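Prefoldin beta subunit 1 (Thermococcus sp., PDB 2ZQM) acts as a molecular chaperone that stabilises a range of proteins and seems to support de novo protein folding in archaea without ATP. Local coordinates at residues A[40-45]-A[73-78]; A[54-57]-A[62-65]. All blocks are in the same frame, centred on the assembly; numbering follows the deposited sequence.

Contact 1. Residues A[40-45]-A[73-78]; sequences KKALDE and AELKEK
Leu75 and Leu43 reach across the gap between two helices and overlap flank to flank, their side chains pointing opposite ways. On Leu75, CG stands beside the backbone N and opposite the carbonyl carbon (chi1 -88°), which sends the fork of the side chain over to the facing helix. One branch, CD1, ends against the backbone of Leu43, 3.7 Å from its CA; the other, CD2, comes to 4.1 Å from CB of Ala42, so the fork straddles neighbouring residues of one turn. Leu43 answers with CD1, which lies 4.2 Å from CB of Leu75. The two segments run antiparallel at 155° with axes 9.6 Å apart, as in the antiparallel coiled-coil arm of a prefoldin subunit, here near its beta-hairpin end. The Leu43 side chain passes at a slant to the extended chain of Lys76, with Leu43 CD2 4.2 Å from Lys76 CG, so that the aliphatic part of this exposed lysine borders the leucine pair. No hydrogen bond joins the segments, and the contact is purely apolar. Val72 and Ile79 also touch Leu43, and Ile46 touches Leu75, continuing the seam along both helices. Val59 and Leu62 of the second subunit pack on Ala42 and Leu75.

Contact 2. Residues A[54-57]-A[62-65]; sequences VVYK and LIVK
Lys57 and Val64 form an antiparallel hydrogen-bonded pair: Lys57 N donates to Val64 O at 2.8 Å, and Val64 N returns a bond to Lys57 O at 2.9 Å. Both are nearly straight, the first with an N-H...O angle of 163°. The ammonium group of Lys57 turns elsewhere, to Glu74 and to Glu45 of the third subunit. Beside this pair, Tyr56 and Lys65 are a non-hydrogen-bonded pair whose side chains cross at a slant. Lys65 CG lies over one face of the tyrosine ring, 3.9 Å above its plane and toward the rim, and bends at chi3 and chi4 (-60° and -67°) fold the chain back, bringing NZ to 2.6 Å from Tyr56 OH. With an alanine at Tyr56, the folded lysine chain would probably lose the ring it lies against, and its amino end would be freer to turn. At the base of the ring, Tyr56 CB meets Ile63 CG2 at 3.8 Å. On the face they share, Lys57 and Val64 project together in the same direction, with Lys57 CG 3.7 Å from Val64 CG2. Strands of the second and third subunits pair with 55-57 and 62-64 respectively, extending the sheet across both interfaces. This is the beta hairpin of a prefoldin beta subunit, combined with its counterparts into the intersubunit sheet of the assembly.

From the N terminus, helix 6-47 brings in residues 40-45 near its C-terminal end, and the chain then passes through a loop into strand 55-59. The hairpin turns back as strand 62-66, where contact 2 closes a short loop, before helix 68-111 begins and residues 73-78 return to helix 6-47. Contact 1 thus closes the longer loop, and contact 2 falls wholly within it, without crossing. Their centres lie about 16 Å apart. Contact 1 joins the two helices and contact 2 the two strands, while a salt bridge, with Glu74 OE1 2.6 Å from Lys57 NZ, links helix 68-111 to strand 55-59. Both contacts touch the second subunit.

Contact 1. Residues A[40-45]-A[73-78]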
loop_
_atom_site.group_PDB
_atom_site.type_symbol
_atom_site.label_atom_id
_atom_site.label_comp_id
_atom_site.label_asym_id
_atom_site.label_seq_id
_atom_site.Cartn_x
_atom_site.Cartn_y
_atom_site.Cartn_z
ATOM N N LYS A 40 17.910 -13.619 -4.783
ATOM C CA LYS A 40 19.018 -14.142 -5.569
ATOM C C LYS A 40 20.017 -13.029 -5.870
ATOM O O LYS A 40 21.226 -13.247 -5.821
ATOM C CB LYS A 40 18.506 -14.771 -6.866
ATOM C CG LYS A 40 17.842 -16.138 -6.667
ATOM C CD LYS A 40 17.462 -16.758 -7.999
ATOM C CE LYS A 40 16.894 -18.164 -7.807
ATOM N NZ LYS A 40 16.537 -18.801 -9.108
ATOM N N LYS A 41 19.505 -11.833 -6.164
ATOM C CA LYS A 41 20.356 -10.672 -6.439
ATOM C C LYS A 41 21.186 -10.327 -5.198
ATOM O O LYS A 41 22.379 -10.029 -5.285
ATOM C CB LYS A 41 19.491 -9.460 -6.818
ATOM C CG LYS A 41 18.871 -9.527 -8.197
ATOM C CD LYS A 41 18.070 -8.261 -8.470
ATOM C CE LYS A 41 17.589 -8.200 -9.910
ATOM N NZ LYS A 41 16.810 -6.952 -10.157
ATOM N N ALA A 42 20.544 -10.360 -4.035
ATOM C CA ALA A 42 21.228 -10.076 -2.783
ATOM C C ALA A 42 22.313 -11.124 -2.499
ATOM O O ALA A 42 23.406 -10.790 -2.049
ATOM C CB ALA A 42 20.215 -10.045 -1.640
ATOM N N LEU A 43 22.009 -12.396 -2.747
ATOM C CA LEU A 43 22.982 -13.462 -2.506
ATOM C C LEU A 43 24.182 -13.310 -3.434
ATOM O O LEU A 43 25.334 -13.506 -3.033
ATOM C CB LEU A 43 22.346 -14.833 -2.744
ATOM C CG LEU A 43 23.306 -16.028 -2.715
ATOM C CD1 LEU A 43 23.980 -16.123 -1.354
ATOM C CD2 LEU A 43 22.549 -17.311 -3.024
ATOM N N ASP A 44 23.887 -12.991 -4.686
ATOM C CA ASP A 44 24.914 -12.808 -5.702
ATOM C C ASP A 44 25.881 -11.735 -5.196
ATOM O O ASP A 44 27.098 -11.927 -5.193
ATOM C CB ASP A 44 24.245 -12.369 -7.014
ATOM C CG ASP A 44 25.036 -12.764 -8.255
ATOM O OD1 ASP A 44 24.662 -12.300 -9.360
ATOM O OD2 ASP A 44 26.016 -13.534 -8.136
ATOM N N GLU A 45 25.326 -10.610 -4.746
ATOM C CA GLU A 45 26.135 -9.514 -4.248
ATOM C C GLU A 45 26.914 -9.846 -2.995
ATOM O O GLU A 45 28.086 -9.495 -2.884
ATOM C CB GLU A 45 25.262 -8.277 -4.008
ATOM C CG GLU A 45 25.969 -7.185 -3.212
ATOM C CD GLU A 45 25.507 -5.781 -3.575
ATOM O OE1 GLU A 45 24.393 -5.630 -4.129
ATOM O OE2 GLU A 45 26.262 -4.826 -3.296
ATOM N N ALA A 73 24.332 -18.077 4.105
ATOM C CA ALA A 73 23.520 -19.224 4.499
ATOM C C ALA A 73 22.052 -18.853 4.662
ATOM O O ALA A 73 21.176 -19.548 4.164
ATOM C CB ALA A 73 24.054 -19.819 5.797
ATOM N N GLU A 74 21.791 -17.751 5.362
ATOM C CA GLU A 74 20.426 -17.310 5.582
ATOM C C GLU A 74 19.741 -16.938 4.267
ATOM O O GLU A 74 18.542 -17.139 4.121
ATOM C CB GLU A 74 20.413 -16.135 6.571
ATOM C CG GLU A 74 20.774 -16.558 7.997
ATOM C CD GLU A 74 20.825 -15.400 8.982
ATOM O OE1 GLU A 74 19.847 -14.631 9.049
ATOM O OE2 GLU A 74 21.841 -15.264 9.699
ATOM N N LEU A 75 20.498 -16.408 3.310
ATOM C CA LEU A 75 19.932 -16.049 2.013
ATOM C C LEU A 75 19.652 -17.323 1.215
ATOM O O LEU A 75 18.652 -17.413 0.517
ATOM C CB LEU A 75 20.885 -15.138 1.231
ATOM C CG LEU A 75 20.705 -13.649 1.529
ATOM C CD1 LEU A 75 21.919 -12.871 1.005
ATOM C CD2 LEU A 75 19.422 -13.164 0.893
ATOM N N LYS A 76 20.541 -18.308 1.308
ATOM C CA LYS A 76 20.299 -19.566 0.593
ATOM C C LYS A 76 19.014 -20.197 1.097
ATOM O O LYS A 76 18.211 -20.740 0.315
ATOM C CB LYS A 76 21.458 -20.546 0.808
ATOM C CG LYS A 76 22.698 -20.170 0.016
ATOM C CD LYS A 76 23.870 -21.073 0.337
ATOM C CE LYS A 76 25.015 -20.848 -0.659
ATOM N NZ LYS A 76 26.144 -21.777 -0.362
ATOM N N GLU A 77 18.813 -20.133 2.409
ATOM C CA GLU A 77 17.606 -20.706 2.983
ATOM C C GLU A 77 16.357 -19.969 2.505
ATOM O O GLU A 77 15.334 -20.584 2.207
ATOM C CB GLU A 77 17.692 -20.686 4.516
ATOM C CG GLU A 77 18.673 -21.725 5.038
ATOM C CD GLU A 77 18.914 -21.592 6.513
ATOM O OE1 GLU A 77 17.994 -21.125 7.206
ATOM O OE2 GLU A 77 20.011 -21.963 6.980
ATOM N N LYS A 78 16.440 -18.647 2.429
ATOM C CA LYS A 78 15.308 -17.864 1.966
ATOM C C LYS A 78 14.966 -18.255 0.534
ATOM O O LYS A 78 13.795 -18.405 0.171
ATOM C CB LYS A 78 15.630 -16.360 2.015
ATOM C CG LYS A 78 14.458 -15.509 1.538
ATOM C CD LYS A 78 14.701 -14.012 1.714
ATOM C CE LYS A 78 13.464 -13.218 1.299
ATOM N NZ LYS A 78 13.676 -11.737 1.335
#

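Contact 2. Residues A[54-57]-A[62-65]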
loop_
_atom_site.group_PDB
_atom_site.type_symbol
_atom_site.label_atom_id
_atom_site.label_comp_id
_atom_site.label_asym_id
_atom_site.label_seq_id
_atom_site.Cartn_x
_atom_site.Cartn_y
_atom_site.Cartn_z
ATOM N N VAL A 54 33.106 -6.942 6.422
ATOM C CA VAL A 54 32.257 -6.687 7.580
ATOM C C VAL A 54 30.787 -6.707 7.130
ATOM O O VAL A 54 30.427 -6.075 6.133
ATOM C CB VAL A 54 32.583 -5.312 8.216
ATOM C CG1 VAL A 54 32.345 -4.195 7.210
ATOM C CG2 VAL A 54 31.738 -5.106 9.463
ATOM N N VAL A 55 29.941 -7.445 7.847
ATOM C CA VAL A 55 28.528 -7.525 7.493
ATOM C C VAL A 55 27.633 -7.388 8.727
ATOM O O VAL A 55 27.900 -7.996 9.757
ATOM C CB VAL A 55 28.187 -8.884 6.791
ATOM C CG1 VAL A 55 26.720 -8.905 6.374
ATOM C CG2 VAL A 55 29.071 -9.096 5.576
ATOM N N TYR A 56 26.577 -6.578 8.613
ATOM C CA TYR A 56 25.600 -6.394 9.694
ATOM C C TYR A 56 24.253 -6.832 9.130
ATOM O O TYR A 56 24.036 -6.785 7.927
ATOM C CB TYR A 56 25.483 -4.917 10.111
ATOM C CG TYR A 56 26.709 -4.360 10.794
ATOM C CD1 TYR A 56 26.809 -4.334 12.184
ATOM C CD2 TYR A 56 27.794 -3.905 10.045
ATOM C CE1 TYR A 56 27.970 -3.867 12.814
ATOM C CE2 TYR A 56 28.952 -3.442 10.660
ATOM C CZ TYR A 56 29.034 -3.428 12.043
ATOM O OH TYR A 56 30.192 -2.979 12.641
ATOM N N LYS A 57 23.342 -7.253 9.991
ATOM C CA LYS A 57 22.029 -7.652 9.516
ATOM C C LYS A 57 20.982 -6.928 10.344
ATOM O O LYS A 57 21.250 -6.512 11.467
ATOM C CB LYS A 57 21.829 -9.171 9.631
ATOM C CG LYS A 57 21.925 -9.722 11.045
ATOM C CD LYS A 57 21.530 -11.203 11.096
ATOM C CE LYS A 57 20.058 -11.399 10.730
ATOM N NZ LYS A 57 19.588 -12.826 10.886
ATOM N N LEU A 62 16.366 -3.313 14.748
ATOM C CA LEU A 62 17.720 -3.400 15.283
ATOM C C LEU A 62 18.741 -3.824 14.230
ATOM O O LEU A 62 18.395 -4.387 13.195
ATOM C CB LEU A 62 17.750 -4.378 16.456
ATOM C CG LEU A 62 16.711 -3.986 17.509
ATOM C CD1 LEU A 62 16.404 -5.154 18.414
ATOM C CD2 LEU A 62 17.223 -2.810 18.299
ATOM N N ILE A 63 20.003 -3.545 14.512
ATOM C CA ILE A 63 21.084 -3.893 13.606
ATOM C C ILE A 63 22.162 -4.581 14.416
ATOM O O ILE A 63 22.646 -4.033 15.398
ATOM C CB ILE A 63 21.657 -2.628 12.933
ATOM C CG1 ILE A 63 20.582 -2.016 12.025
ATOM C CG2 ILE A 63 22.958 -2.971 12.163
ATOM C CD1 ILE A 63 20.865 -0.593 11.566
ATOM N N VAL A 64 22.512 -5.807 14.034
ATOM C CA VAL A 64 23.560 -6.534 14.747
ATOM C C VAL A 64 24.623 -7.042 13.781
ATOM O O VAL A 64 24.392 -7.165 12.575
ATOM C CB VAL A 64 22.988 -7.722 15.538
ATOM C CG1 VAL A 64 22.013 -7.208 16.588
ATOM C CG2 VAL A 64 22.306 -8.691 14.601
ATOM N N LYS A 65 25.800 -7.325 14.308
ATOM C CA LYS A 65 26.865 -7.781 13.446
ATOM C C LYS A 65 26.648 -9.251 13.088
ATOM O O LYS A 65 26.119 -10.023 13.883
ATOM C CB LYS A 65 28.215 -7.587 14.141
ATOM C CG LYS A 65 29.404 -7.534 13.177
ATOM C CD LYS A 65 30.738 -7.511 13.911
ATOM C CE LYS A 65 30.869 -6.306 14.824
ATOM N NZ LYS A 65 30.942 -5.020 14.079
#